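Local coordinates for protein 3-hydroxyadipyl-CoA dehydrogenase (Escherichia coli, PDB 3MOG) that catalyses the NAD+-dependent oxidation of (3S)-3-hydroxyadipyl-CoA to 3-oxoadipyl-CoA in the breakdown of phenylacetate, at residues K178-R182 and D414-A418; R193-Y198 and I397-D403; L295-D300 and I369-Q373; D319-T325 and R339-D345. One frame throughout, in Å; residues are numbered along the deposited sequence.

Contact 1. Residues K178-R182 and D414-A418; sequences KQPVR and DIDTA
An acidic side chain near the start of a helix can reach across to the backbone of an edge strand, and D414-A418 does so against K178-R182. Residues 179-182 are extended, the outermost strand on their side of the large N-terminal sheet, and 414-418 are regular helix. The two short axes approach to 8.3 Å at 135°, with V181 and D414 closest in register (CA-CA 5.3 Å). D414, chi1 in m, points toward the strand and makes the one direct hydrogen bond of the contact, from R182 N to D414 OD2 (3.1 Å, 168° at the hydrogen). A water donates to both D414 OD2 (2.5 Å) and R182 O (2.8 Å), so both polar backbone atoms of R182 meet this carboxylate, one directly and one through water. D414 O lies 3.5 Å from V181 CG1. The guanidinium of R182 is engaged elsewhere, in a salt bridge to E167. The contact thus joins the Rossmann-type NAD-binding domain, whose strand 152-157 pairs with the other edge of 179-184, to a helix of the second C-terminal domain. I415 turns away and packs on L430, while D416 leads off to the backbone of L430. T417, again toward the strand, sets CG2 3.8 Å from Q179 CG and 3.9 Å from V181 CG1. A418 ends the segment with CB 4.2 Å from V181 CG2.

Contact 2. Residues R193-Y198 and I397-D403; sequences RVARPY and IINEALD
A buried arginine between two helices can be matched by acids at the edge of its guanidinium, as R193 is by E400 and D403. R193-Y198 runs from the end region of helix 191-194 into helix 196-207, and I397-D403 is regular helix; the register pairs V194 with E400 (CA-CA 5.6 Å) and P197 with I397 (5.7 Å). R193, chi1 in t, holds both acids near its guanidinium plane. NH2 of R193 donates to D403 OD2 (2.8 Å), and NE of R193 gives a weak bond to E400 OE1 (3.3 Å), each a salt bridge. R258 is a second positive partner, to E400 OE2 and D403 OD2. N399 ND2 bonds to R458 O, and N399 OD1 accepts from C460 N. Next to the salt bridges, toward Y198, the packing is apolar: V194 CG1 lies 4.0 Å from A401 CB, P197 CG 4.1 Å from I397 CG1, and Y198 CD1 4.0 Å from I397 CD1, while the Y198 hydroxyl bonds to M228 O. These helices belong to two C-terminal domains of the 3-hydroxyacyl-CoA dehydrogenase type, packed together within one chain. With two arginines facing two carboxylates, the charges of this buried seam compensate one another.

Contact 3. Residues L295-D300 and I369-Q373; sequences LEAVSD and IYYLQ
L295-S299 is extended but belongs to no sheet, with phi near -60 to -75° and psi between 125 and 160°, values close to polyproline II, and the chain turns at D300 (-63/-16°); I369-Q373 is the last part of helix 362-373. The chain passes over the helix with V298 nearest Y370 (CA-CA 5.5 Å) and A297 nearest Q373 (6.9 Å). Q373, chi1 in m and chi2 in t, points toward the loop and uses both ends of its amide: NE2 of Q373 donates to E296 O (2.9 Å, 166°), and V298 N donates to OE1 of Q373 (3.1 Å, 163°). The side chain thereby mimics the backbone pairing that an extended segment would find in a neighbouring strand. Apolar contacts flank it. L295 CD1 meets I369 CD1 at 3.8 Å, and V298 CG2 meets I369 CG2 at 3.8 Å. Y370, chi1 in t, swings its ring beside the loop so that V298 O lies at the ring edge, 3.4 Å from Y370 CD1. L295 also bonds through its backbone to V379 of strand 378-381, placing this linker, which leads into strand 307-309, against the reduced Rossmann-fold domain near its surface. Because one glutamine amide both gives to and takes from the backbone, it meets the hydrogen-bonding needs of E296 O and V298 N without a strand alongside.

Contact 4. Residues D319-T325 and R339-D345; sequences DVLLIET and RPVVVID
Five backbone hydrogen bonds zip D319-T325 to R339-D345 as parallel strands: L321 N to P340 O (3.1 Å), V342 N to L321 O (2.9 Å), I323 N to V342 O (2.9 Å), I344 N to I323 O (2.8 Å) and T325 N to I344 O (2.9 Å). E324 reaches R440 in a salt bridge, and a water donates to both E324 OE2 (2.9 Å) and I344 O (3.0 Å). They are the two strands of a right-handed beta-alpha-beta crossover, with helix 330-337 between them, in the reduced Rossmann-fold domain. The register runs L321-V341, L322-V342, I323-V343, E324-I344, and the short axes lie 4.6 Å apart at 27°. L321, I323, V341 and V343 face the crossover helix; I323 CD1 is 4.1 Å from V341 CG1. On the other face, V342 and I344 pack on helix 362-373, and L322 CD1 sits 3.8 Å from V342 CG1 and 4.0 Å from I344 CB.

From the N terminus, the chain first builds the NAD-binding domain, and strand 179-184 meets helix 412-422 in contact 1, the longest loop of the four. Contact 2 lies within that loop, since helix 191-194 follows the strand and helix 390-406 precedes helix 412-422; the two touch through I415 CD1 and A401 O, 3.7 Å apart. Inside contact 2 sits contact 3, and inside contact 3, contact 4, so the spans nest without crossing. The inner pair lies in and against the reduced Rossmann-fold domain: L372 packs on I344 and L322, joining helix 362-373 to the sheet. Contacts 1 and 3, with centres about 43 Å apart, are the most widely separated pair.

Contact 1. Residues K178-R182 and D414-A418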
loop_
_atom_site.group_PDB
_atom_site.type_symbol
_atom_site.label_atom_id
_atom_site.label_comp_id
_atom_site.label_asym_id
_atom_site.label_seq_id
_atom_site.Cartn_x
_atom_site.Cartn_y
_atom_site.Cartn_z
ATOM N N LYS C 178 10.268 -27.750 -27.198
ATOM C CA LYS C 178 10.062 -26.545 -26.403
ATOM C C LYS C 178 11.324 -26.203 -25.643
ATOM O O LYS C 178 12.309 -26.942 -25.682
ATOM C CB LYS C 178 8.899 -26.709 -25.409
ATOM C CG LYS C 178 7.525 -26.986 -26.027
ATOM C CD LYS C 178 7.171 -26.008 -27.131
ATOM C CE LYS C 178 5.796 -26.326 -27.717
ATOM N NZ LYS C 178 5.452 -25.414 -28.858
ATOM N N GLN C 179 11.283 -25.073 -24.952
ATOM C CA GLN C 179 12.354 -24.676 -24.066
ATOM C C GLN C 179 11.769 -24.465 -22.675
ATOM O O GLN C 179 11.102 -23.460 -22.423
ATOM C CB GLN C 179 13.013 -23.386 -24.572
ATOM C CG GLN C 179 14.310 -23.016 -23.851
ATOM C CD GLN C 179 15.333 -24.144 -23.862
ATOM O OE1 GLN C 179 15.704 -24.646 -24.922
ATOM N NE2 GLN C 179 15.780 -24.558 -22.676
ATOM N N PRO C 180 11.998 -25.421 -21.772
ATOM C CA PRO C 180 11.517 -25.237 -20.413
ATOM C C PRO C 180 12.404 -24.267 -19.629
ATOM O O PRO C 180 13.616 -24.173 -19.882
ATOM C CB PRO C 180 11.613 -26.639 -19.815
ATOM C CG PRO C 180 12.759 -27.291 -20.581
ATOM C CD PRO C 180 12.739 -26.687 -21.952
ATOM N N VAL C 181 11.774 -23.534 -18.714
ATOM C CA VAL C 181 12.461 -22.755 -17.694
ATOM C C VAL C 181 11.801 -23.120 -16.359
ATOM O O VAL C 181 10.607 -23.370 -16.321
ATOM C CB VAL C 181 12.402 -21.220 -17.960
ATOM C CG1 VAL C 181 13.265 -20.838 -19.164
ATOM C CG2 VAL C 181 10.948 -20.710 -18.146
ATOM N N ARG C 182 12.581 -23.195 -15.285
ATOM C CA ARG C 182 12.042 -23.540 -13.961
ATOM C C ARG C 182 11.823 -22.291 -13.134
ATOM O O ARG C 182 12.606 -21.350 -13.210
ATOM C CB ARG C 182 12.999 -24.452 -13.205
ATOM C CG ARG C 182 13.488 -25.624 -14.024
ATOM C CD ARG C 182 14.971 -25.835 -13.809
ATOM N NE ARG C 182 15.457 -26.883 -14.700
ATOM C CZ ARG C 182 15.730 -28.126 -14.314
ATOM N NH1 ARG C 182 15.592 -28.477 -13.038
ATOM N NH2 ARG C 182 16.150 -29.017 -15.206
ATOM N N ASP C 414 17.411 -18.635 -16.800
ATOM C CA ASP C 414 16.007 -18.923 -17.078
ATOM C C ASP C 414 15.146 -17.672 -17.170
ATOM O O ASP C 414 14.155 -17.656 -17.897
ATOM C CB ASP C 414 15.437 -19.893 -16.061
ATOM C CG ASP C 414 15.841 -21.331 -16.345
ATOM O OD1 ASP C 414 16.488 -21.591 -17.401
ATOM O OD2 ASP C 414 15.506 -22.195 -15.508
ATOM N N ILE C 415 15.538 -16.632 -16.438
ATOM C CA ILE C 415 14.883 -15.331 -16.539
ATOM C C ILE C 415 15.147 -14.717 -17.920
ATOM O O ILE C 415 14.220 -14.243 -18.575
ATOM C CB ILE C 415 15.300 -14.396 -15.363
ATOM C CG1 ILE C 415 14.810 -14.989 -14.025
ATOM C CG2 ILE C 415 14.737 -12.978 -15.551
ATOM C CD1 ILE C 415 15.280 -14.249 -12.768
ATOM N N ASP C 416 16.398 -14.765 -18.384
ATOM C CA ASP C 416 16.727 -14.259 -19.724
ATOM C C ASP C 416 15.953 -15.020 -20.806
ATOM O O ASP C 416 15.303 -14.416 -21.656
ATOM C CB ASP C 416 18.237 -14.322 -20.001
ATOM C CG ASP C 416 19.024 -13.210 -19.310
ATOM O OD1 ASP C 416 18.422 -12.193 -18.904
ATOM O OD2 ASP C 416 20.265 -13.361 -19.174
ATOM N N THR C 417 16.005 -16.348 -20.744
ATOM C CA THR C 417 15.348 -17.200 -21.726
ATOM C C THR C 417 13.855 -16.935 -21.785
ATOM O O THR C 417 13.305 -16.732 -22.869
ATOM C CB THR C 417 15.611 -18.670 -21.430
ATOM O OG1 THR C 417 17.021 -18.907 -21.511
ATOM C CG2 THR C 417 14.892 -19.561 -22.424
ATOM N N ALA C 418 13.215 -16.884 -20.617
ATOM C CA ALA C 418 11.785 -16.607 -20.534
ATOM C C ALA C 418 11.356 -15.325 -21.230
ATOM O O ALA C 418 10.340 -15.295 -21.923
ATOM C CB ALA C 418 11.329 -16.601 -19.076
HETATM O O HOH W 1 15.388 -21.455 -13.098
#

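Contact 2. Residues R193-Y198 and I397-D403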
loop_
_atom_site.group_PDB
_atom_site.type_symbol
_atom_site.label_atom_id
_atom_site.label_comp_id
_atom_site.label_asym_id
_atom_site.label_seq_id
_atom_site.Cartn_x
_atom_site.Cartn_y
_atom_site.Cartn_z
ATOM N N ARG C 193 5.340 -11.566 -14.461
ATOM C CA ARG C 193 5.891 -10.688 -13.434
ATOM C C ARG C 193 6.876 -9.674 -14.010
ATOM O O ARG C 193 6.747 -8.482 -13.762
ATOM C CB ARG C 193 6.565 -11.519 -12.336
ATOM C CG ARG C 193 7.165 -10.703 -11.209
ATOM C CD ARG C 193 8.370 -11.409 -10.653
ATOM N NE ARG C 193 8.938 -10.765 -9.474
ATOM C CZ ARG C 193 9.068 -11.355 -8.289
ATOM N NH1 ARG C 193 8.619 -12.583 -8.115
ATOM N NH2 ARG C 193 9.609 -10.701 -7.268
ATOM N N VAL C 194 7.848 -10.149 -14.784
ATOM C CA VAL C 194 8.926 -9.293 -15.303
ATOM C C VAL C 194 8.450 -8.358 -16.420
ATOM O O VAL C 194 8.948 -7.246 -16.536
ATOM C CB VAL C 194 10.167 -10.142 -15.724
ATOM C CG1 VAL C 194 11.287 -9.300 -16.346
ATOM C CG2 VAL C 194 10.679 -10.910 -14.533
ATOM N N ALA C 195 7.459 -8.791 -17.198
ATOM C CA ALA C 195 6.856 -7.955 -18.239
ATOM C C ALA C 195 6.076 -6.749 -17.737
ATOM O O ALA C 195 5.854 -5.810 -18.499
ATOM C CB ALA C 195 5.948 -8.794 -19.142
ATOM N N ARG C 196 5.636 -6.775 -16.482
ATOM C CA ARG C 196 4.751 -5.721 -15.960
ATOM C C ARG C 196 5.192 -4.255 -16.221
ATOM O O ARG C 196 4.363 -3.446 -16.647
ATOM C CB ARG C 196 4.445 -5.933 -14.469
ATOM C CG ARG C 196 3.481 -7.075 -14.127
ATOM C CD ARG C 196 2.149 -6.958 -14.889
ATOM N NE ARG C 196 2.106 -7.875 -16.034
ATOM C CZ ARG C 196 1.195 -7.846 -16.997
ATOM N NH1 ARG C 196 0.223 -6.936 -16.983
ATOM N NH2 ARG C 196 1.257 -8.736 -17.981
ATOM N N PRO C 197 6.485 -3.904 -15.992
ATOM C CA PRO C 197 6.805 -2.474 -16.254
ATOM C C PRO C 197 6.868 -2.062 -17.725
ATOM O O PRO C 197 6.904 -0.863 -18.027
ATOM C CB PRO C 197 8.157 -2.272 -15.571
ATOM C CG PRO C 197 8.707 -3.635 -15.360
ATOM C CD PRO C 197 7.564 -4.578 -15.231
ATOM N N TYR C 198 6.862 -3.037 -18.633
ATOM C CA TYR C 198 6.796 -2.708 -20.045
ATOM C C TYR C 198 5.458 -2.015 -20.314
ATOM O O TYR C 198 5.416 -1.004 -21.016
ATOM C CB TYR C 198 7.000 -3.942 -20.929
ATOM C CG TYR C 198 7.096 -3.623 -22.407
ATOM C CD1 TYR C 198 8.074 -2.753 -22.883
ATOM C CD2 TYR C 198 6.218 -4.205 -23.332
ATOM C CE1 TYR C 198 8.165 -2.445 -24.228
ATOM C CE2 TYR C 198 6.306 -3.909 -24.680
ATOM C CZ TYR C 198 7.281 -3.023 -25.117
ATOM O OH TYR C 198 7.386 -2.713 -26.438
ATOM N N ILE C 397 12.238 -2.833 -16.246
ATOM C CA ILE C 397 12.188 -4.248 -16.632
ATOM C C ILE C 397 13.355 -5.016 -15.985
ATOM O O ILE C 397 13.159 -6.080 -15.383
ATOM C CB ILE C 397 12.233 -4.426 -18.189
ATOM C CG1 ILE C 397 10.919 -3.994 -18.830
ATOM C CG2 ILE C 397 12.499 -5.873 -18.588
ATOM C CD1 ILE C 397 10.997 -3.836 -20.345
ATOM N N ILE C 398 14.556 -4.451 -16.100
ATOM C CA ILE C 398 15.786 -5.055 -15.554
ATOM C C ILE C 398 15.784 -5.147 -14.012
ATOM O O ILE C 398 16.190 -6.153 -13.422
ATOM C CB ILE C 398 17.004 -4.261 -16.059
ATOM C CG1 ILE C 398 17.149 -4.425 -17.579
ATOM C CG2 ILE C 398 18.287 -4.644 -15.325
ATOM C CD1 ILE C 398 18.165 -3.454 -18.176
ATOM N N ASN C 399 15.312 -4.087 -13.378
ATOM C CA ASN C 399 15.150 -4.014 -11.926
ATOM C C ASN C 399 14.249 -5.129 -11.386
ATOM O O ASN C 399 14.599 -5.823 -10.423
ATOM C CB ASN C 399 14.558 -2.655 -11.581
ATOM C CG ASN C 399 14.882 -2.212 -10.178
ATOM O OD1 ASN C 399 15.944 -2.519 -9.643
ATOM N ND2 ASN C 399 13.972 -1.442 -9.584
ATOM N N GLU C 400 13.103 -5.300 -12.035
ATOM C CA GLU C 400 12.167 -6.397 -11.763
ATOM C C GLU C 400 12.753 -7.801 -11.997
ATOM O O GLU C 400 12.517 -8.713 -11.199
ATOM C CB GLU C 400 10.881 -6.190 -12.575
ATOM C CG GLU C 400 9.689 -6.939 -12.005
ATOM C CD GLU C 400 9.454 -6.600 -10.551
ATOM O OE1 GLU C 400 9.617 -7.497 -9.695
ATOM O OE2 GLU C 400 9.141 -5.428 -10.266
ATOM N N ALA C 401 13.531 -7.975 -13.066
ATOM C CA ALA C 401 14.244 -9.246 -13.304
ATOM C C ALA C 401 15.267 -9.555 -12.203
ATOM O O ALA C 401 15.395 -10.697 -11.752
ATOM C CB ALA C 401 14.940 -9.218 -14.648
ATOM N N LEU C 402 15.975 -8.522 -11.767
ATOM C CA LEU C 402 16.937 -8.635 -10.706
ATOM C C LEU C 402 16.269 -8.977 -9.377
ATOM O O LEU C 402 16.803 -9.764 -8.594
ATOM C CB LEU C 402 17.708 -7.324 -10.566
ATOM C CG LEU C 402 18.832 -7.020 -11.554
ATOM C CD1 LEU C 402 19.187 -5.569 -11.401
ATOM C CD2 LEU C 402 20.061 -7.899 -11.348
ATOM N N ASP C 403 15.106 -8.387 -9.113
ATOM C CA ASP C 403 14.391 -8.693 -7.874
ATOM C C ASP C 403 13.907 -10.145 -7.865
ATOM O O ASP C 403 13.955 -10.820 -6.832
ATOM C CB ASP C 403 13.218 -7.747 -7.663
ATOM C CG ASP C 403 12.442 -8.068 -6.399
ATOM O OD1 ASP C 403 12.961 -7.787 -5.302
ATOM O OD2 ASP C 403 11.324 -8.621 -6.501
#

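Contact 3. Residues L295-D300 and I369-Q373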
loop_
_atom_site.group_PDB
_atom_site.type_symbol
_atom_site.label_atom_id
_atom_site.label_comp_id
_atom_site.label_asym_id
_atom_site.label_seq_id
_atom_site.Cartn_x
_atom_site.Cartn_y
_atom_site.Cartn_z
ATOM N N LEU C 295 10.646 14.662 -37.087
ATOM C CA LEU C 295 10.827 16.049 -37.477
ATOM C C LEU C 295 11.472 16.181 -38.854
ATOM O O LEU C 295 12.370 15.413 -39.203
ATOM C CB LEU C 295 11.621 16.790 -36.403
ATOM C CG LEU C 295 10.929 16.775 -35.029
ATOM C CD1 LEU C 295 11.930 17.021 -33.899
ATOM C CD2 LEU C 295 9.719 17.755 -34.945
ATOM N N GLU C 296 10.977 17.135 -39.644
ATOM C CA GLU C 296 11.532 17.431 -40.972
ATOM C C GLU C 296 12.998 17.836 -40.855
ATOM O O GLU C 296 13.416 18.374 -39.818
ATOM C CB GLU C 296 10.739 18.544 -41.669
ATOM C CG GLU C 296 9.497 18.070 -42.433
ATOM C CD GLU C 296 8.314 17.740 -41.530
ATOM O OE1 GLU C 296 8.144 18.400 -40.478
ATOM O OE2 GLU C 296 7.542 16.823 -41.880
ATOM N N ALA C 297 13.768 17.559 -41.907
ATOM C CA ALA C 297 15.189 17.893 -41.937
ATOM C C ALA C 297 15.396 19.387 -41.754
ATOM O O ALA C 297 14.784 20.206 -42.445
ATOM C CB ALA C 297 15.842 17.415 -43.227
ATOM N N VAL C 298 16.221 19.733 -40.774
ATOM C CA VAL C 298 16.671 21.105 -40.615
ATOM C C VAL C 298 17.730 21.330 -41.704
ATOM O O VAL C 298 18.466 20.396 -42.057
ATOM C CB VAL C 298 17.227 21.365 -39.195
ATOM C CG1 VAL C 298 17.197 22.850 -38.871
ATOM C CG2 VAL C 298 16.401 20.616 -38.162
ATOM N N SER C 299 17.776 22.547 -42.250
ATOM C CA SER C 299 18.633 22.869 -43.396
ATOM C C SER C 299 20.132 22.823 -43.071
ATOM O O SER C 299 20.531 22.956 -41.910
ATOM C CB SER C 299 18.257 24.238 -43.971
ATOM O OG SER C 299 18.423 25.260 -43.002
ATOM N N ASP C 300 20.946 22.638 -44.113
ATOM C CA ASP C 300 22.412 22.591 -44.004
ATOM C C ASP C 300 23.037 23.895 -43.503
ATOM O O ASP C 300 24.196 23.914 -43.088
ATOM C CB ASP C 300 23.037 22.209 -45.350
ATOM C CG ASP C 300 22.795 20.757 -45.718
ATOM O OD1 ASP C 300 21.622 20.366 -45.909
ATOM O OD2 ASP C 300 23.788 20.007 -45.830
ATOM N N ILE C 369 18.977 18.813 -33.268
ATOM C CA ILE C 369 18.107 18.008 -34.139
ATOM C C ILE C 369 18.826 17.712 -35.460
ATOM O O ILE C 369 18.795 16.569 -35.942
ATOM C CB ILE C 369 16.722 18.691 -34.399
ATOM C CG1 ILE C 369 15.923 18.799 -33.099
ATOM C CG2 ILE C 369 15.904 17.927 -35.460
ATOM C CD1 ILE C 369 14.636 19.626 -33.198
ATOM N N TYR C 370 19.482 18.739 -36.015
ATOM C CA TYR C 370 20.250 18.612 -37.255
ATOM C C TYR C 370 21.334 17.545 -37.111
ATOM O O TYR C 370 21.396 16.613 -37.910
ATOM C CB TYR C 370 20.875 19.959 -37.692
ATOM C CG TYR C 370 21.772 19.839 -38.924
ATOM C CD1 TYR C 370 21.230 19.841 -40.218
ATOM C CD2 TYR C 370 23.159 19.701 -38.795
ATOM C CE1 TYR C 370 22.047 19.709 -41.349
ATOM C CE2 TYR C 370 23.983 19.562 -39.912
ATOM C CZ TYR C 370 23.424 19.571 -41.186
ATOM O OH TYR C 370 24.246 19.440 -42.285
ATOM N N TYR C 371 22.173 17.693 -36.089
ATOM C CA TYR C 371 23.251 16.746 -35.810
ATOM C C TYR C 371 22.783 15.295 -35.803
ATOM O O TYR C 371 23.447 14.421 -36.371
ATOM C CB TYR C 371 23.931 17.078 -34.476
ATOM C CG TYR C 371 24.913 16.019 -34.031
ATOM C CD1 TYR C 371 24.616 15.162 -32.960
ATOM C CD2 TYR C 371 26.131 15.852 -34.694
ATOM C CE1 TYR C 371 25.513 14.178 -32.558
ATOM C CE2 TYR C 371 27.034 14.870 -34.305
ATOM C CZ TYR C 371 26.724 14.042 -33.233
ATOM O OH TYR C 371 27.620 13.075 -32.848
ATOM N N LEU C 372 21.638 15.056 -35.164
ATOM C CA LEU C 372 21.093 13.716 -35.021
ATOM C C LEU C 372 20.606 13.149 -36.342
ATOM O O LEU C 372 20.873 11.983 -36.654
ATOM C CB LEU C 372 19.962 13.705 -33.986
ATOM C CG LEU C 372 20.382 13.901 -32.527
ATOM C CD1 LEU C 372 19.170 14.122 -31.637
ATOM C CD2 LEU C 372 21.204 12.718 -32.053
ATOM N N GLN C 373 19.899 13.985 -37.107
ATOM C CA GLN C 373 19.336 13.613 -38.410
ATOM C C GLN C 373 20.429 13.218 -39.395
ATOM O O GLN C 373 20.255 12.289 -40.188
ATOM C CB GLN C 373 18.518 14.766 -38.991
ATOM C CG GLN C 373 17.133 14.932 -38.391
ATOM C CD GLN C 373 16.456 16.218 -38.838
ATOM O OE1 GLN C 373 17.117 17.171 -39.254
ATOM N NE2 GLN C 373 15.133 16.253 -38.744
#

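Contact 4. Residues D319-T325 and R339-D345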
loop_
_atom_site.group_PDB
_atom_site.type_symbol
_atom_site.label_atom_id
_atom_site.label_comp_id
_atom_site.label_asym_id
_atom_site.label_seq_id
_atom_site.Cartn_x
_atom_site.Cartn_y
_atom_site.Cartn_z
ATOM N N ASP C 319 27.300 25.465 -28.166
ATOM C CA ASP C 319 27.051 25.675 -26.730
ATOM C C ASP C 319 26.006 24.705 -26.135
ATOM O O ASP C 319 25.823 24.664 -24.913
ATOM C CB ASP C 319 26.656 27.130 -26.443
ATOM C CG ASP C 319 25.452 27.586 -27.254
ATOM O OD1 ASP C 319 25.213 27.034 -28.352
ATOM O OD2 ASP C 319 24.747 28.508 -26.789
ATOM N N VAL C 320 25.339 23.938 -27.003
ATOM C CA VAL C 320 24.321 22.960 -26.603
ATOM C C VAL C 320 24.945 21.668 -26.096
ATOM O O VAL C 320 25.751 21.048 -26.789
ATOM C CB VAL C 320 23.414 22.563 -27.783
ATOM C CG1 VAL C 320 22.156 21.837 -27.290
ATOM C CG2 VAL C 320 23.061 23.773 -28.607
ATOM N N LEU C 321 24.560 21.260 -24.891
ATOM C CA LEU C 321 24.859 19.910 -24.437
ATOM C C LEU C 321 23.727 18.986 -24.851
ATOM O O LEU C 321 22.570 19.199 -24.483
ATOM C CB LEU C 321 25.079 19.853 -22.924
ATOM C CG LEU C 321 26.299 20.577 -22.333
ATOM C CD1 LEU C 321 26.472 20.213 -20.871
ATOM C CD2 LEU C 321 27.586 20.265 -23.078
ATOM N N LEU C 322 24.070 17.991 -25.657
ATOM C CA LEU C 322 23.178 16.895 -25.980
ATOM C C LEU C 322 23.554 15.743 -25.057
ATOM O O LEU C 322 24.652 15.173 -25.169
ATOM C CB LEU C 322 23.324 16.482 -27.443
ATOM C CG LEU C 322 22.471 15.294 -27.885
ATOM C CD1 LEU C 322 21.004 15.674 -27.884
ATOM C CD2 LEU C 322 22.893 14.765 -29.251
ATOM N N ILE C 323 22.654 15.427 -24.127
ATOM C CA ILE C 323 22.962 14.519 -23.021
ATOM C C ILE C 323 21.996 13.347 -23.045
ATOM O O ILE C 323 20.775 13.537 -23.052
ATOM C CB ILE C 323 22.936 15.247 -21.651
ATOM C CG1 ILE C 323 23.904 16.448 -21.655
ATOM C CG2 ILE C 323 23.307 14.292 -20.510
ATOM C CD1 ILE C 323 23.868 17.329 -20.394
ATOM N N GLU C 324 22.551 12.141 -23.128
ATOM C CA GLU C 324 21.783 10.916 -22.942
ATOM C C GLU C 324 21.165 10.906 -21.533
ATOM O O GLU C 324 21.837 11.251 -20.572
ATOM C CB GLU C 324 22.679 9.696 -23.148
ATOM C CG GLU C 324 23.083 9.477 -24.605
ATOM C CD GLU C 324 23.612 8.081 -24.852
ATOM O OE1 GLU C 324 24.823 7.950 -25.101
ATOM O OE2 GLU C 324 22.820 7.111 -24.799
ATOM N N THR C 325 19.883 10.557 -21.431
ATOM C CA THR C 325 19.155 10.665 -20.139
ATOM C C THR C 325 19.735 9.781 -19.044
ATOM O O THR C 325 20.028 8.600 -19.270
ATOM C CB THR C 325 17.622 10.417 -20.267
ATOM O OG1 THR C 325 16.996 10.673 -19.007
ATOM C CG2 THR C 325 17.283 8.987 -20.735
ATOM N N ARG C 339 23.539 26.693 -19.747
ATOM C CA ARG C 339 23.740 26.426 -21.167
ATOM C C ARG C 339 22.431 25.800 -21.627
ATOM O O ARG C 339 21.704 25.267 -20.797
ATOM C CB ARG C 339 24.847 25.384 -21.364
ATOM C CG ARG C 339 26.218 25.785 -20.886
ATOM C CD ARG C 339 27.083 24.568 -20.588
ATOM N NE ARG C 339 27.485 23.849 -21.800
ATOM C CZ ARG C 339 28.474 24.220 -22.612
ATOM N NH1 ARG C 339 29.180 25.326 -22.373
ATOM N NH2 ARG C 339 28.750 23.486 -23.680
ATOM N N PRO C 340 22.135 25.839 -22.943
ATOM C CA PRO C 340 21.007 25.073 -23.442
ATOM C C PRO C 340 21.321 23.585 -23.421
ATOM O O PRO C 340 22.488 23.207 -23.573
ATOM C CB PRO C 340 20.876 25.533 -24.901
ATOM C CG PRO C 340 21.686 26.759 -25.007
ATOM C CD PRO C 340 22.785 26.596 -24.025
ATOM N N VAL C 341 20.285 22.759 -23.233
ATOM C CA VAL C 341 20.429 21.309 -23.130
ATOM C C VAL C 341 19.304 20.591 -23.873
ATOM O O VAL C 341 18.122 20.921 -23.718
ATOM C CB VAL C 341 20.491 20.825 -21.643
ATOM C CG1 VAL C 341 20.528 19.309 -21.554
ATOM C CG2 VAL C 341 21.701 21.377 -20.929
ATOM N N VAL C 342 19.683 19.622 -24.704
ATOM C CA VAL C 342 18.730 18.665 -25.239
ATOM C C VAL C 342 19.014 17.291 -24.600
ATOM O O VAL C 342 20.151 16.806 -24.615
ATOM C CB VAL C 342 18.766 18.610 -26.791
ATOM C CG1 VAL C 342 17.751 17.588 -27.333
ATOM C CG2 VAL C 342 18.487 19.978 -27.376
ATOM N N VAL C 343 17.986 16.692 -24.006
ATOM C CA VAL C 343 18.098 15.340 -23.462
ATOM C C VAL C 343 17.683 14.308 -24.531
ATOM O O VAL C 343 16.651 14.462 -25.170
ATOM C CB VAL C 343 17.284 15.188 -22.147
ATOM C CG1 VAL C 343 16.954 13.736 -21.854
ATOM C CG2 VAL C 343 18.062 15.792 -20.975
ATOM N N ILE C 344 18.504 13.283 -24.737
ATOM C CA ILE C 344 18.194 12.244 -25.712
ATOM C C ILE C 344 18.003 10.871 -25.048
ATOM O O ILE C 344 18.659 10.526 -24.060
ATOM C CB ILE C 344 19.255 12.187 -26.860
ATOM C CG1 ILE C 344 18.938 11.095 -27.869
ATOM C CG2 ILE C 344 20.661 11.969 -26.324
ATOM C CD1 ILE C 344 19.902 11.052 -29.037
ATOM N N ASP C 345 17.085 10.108 -25.623
ATOM C CA ASP C 345 16.702 8.794 -25.171
ATOM C C ASP C 345 16.902 7.877 -26.358
ATOM O O ASP C 345 16.073 7.851 -27.275
ATOM C CB ASP C 345 15.218 8.848 -24.816
ATOM C CG ASP C 345 14.696 7.575 -24.209
ATOM O OD1 ASP C 345 13.493 7.286 -24.407
ATOM O OD2 ASP C 345 15.465 6.880 -23.517
HETATM O O HOH W 2 20.065 7.956 -24.440
#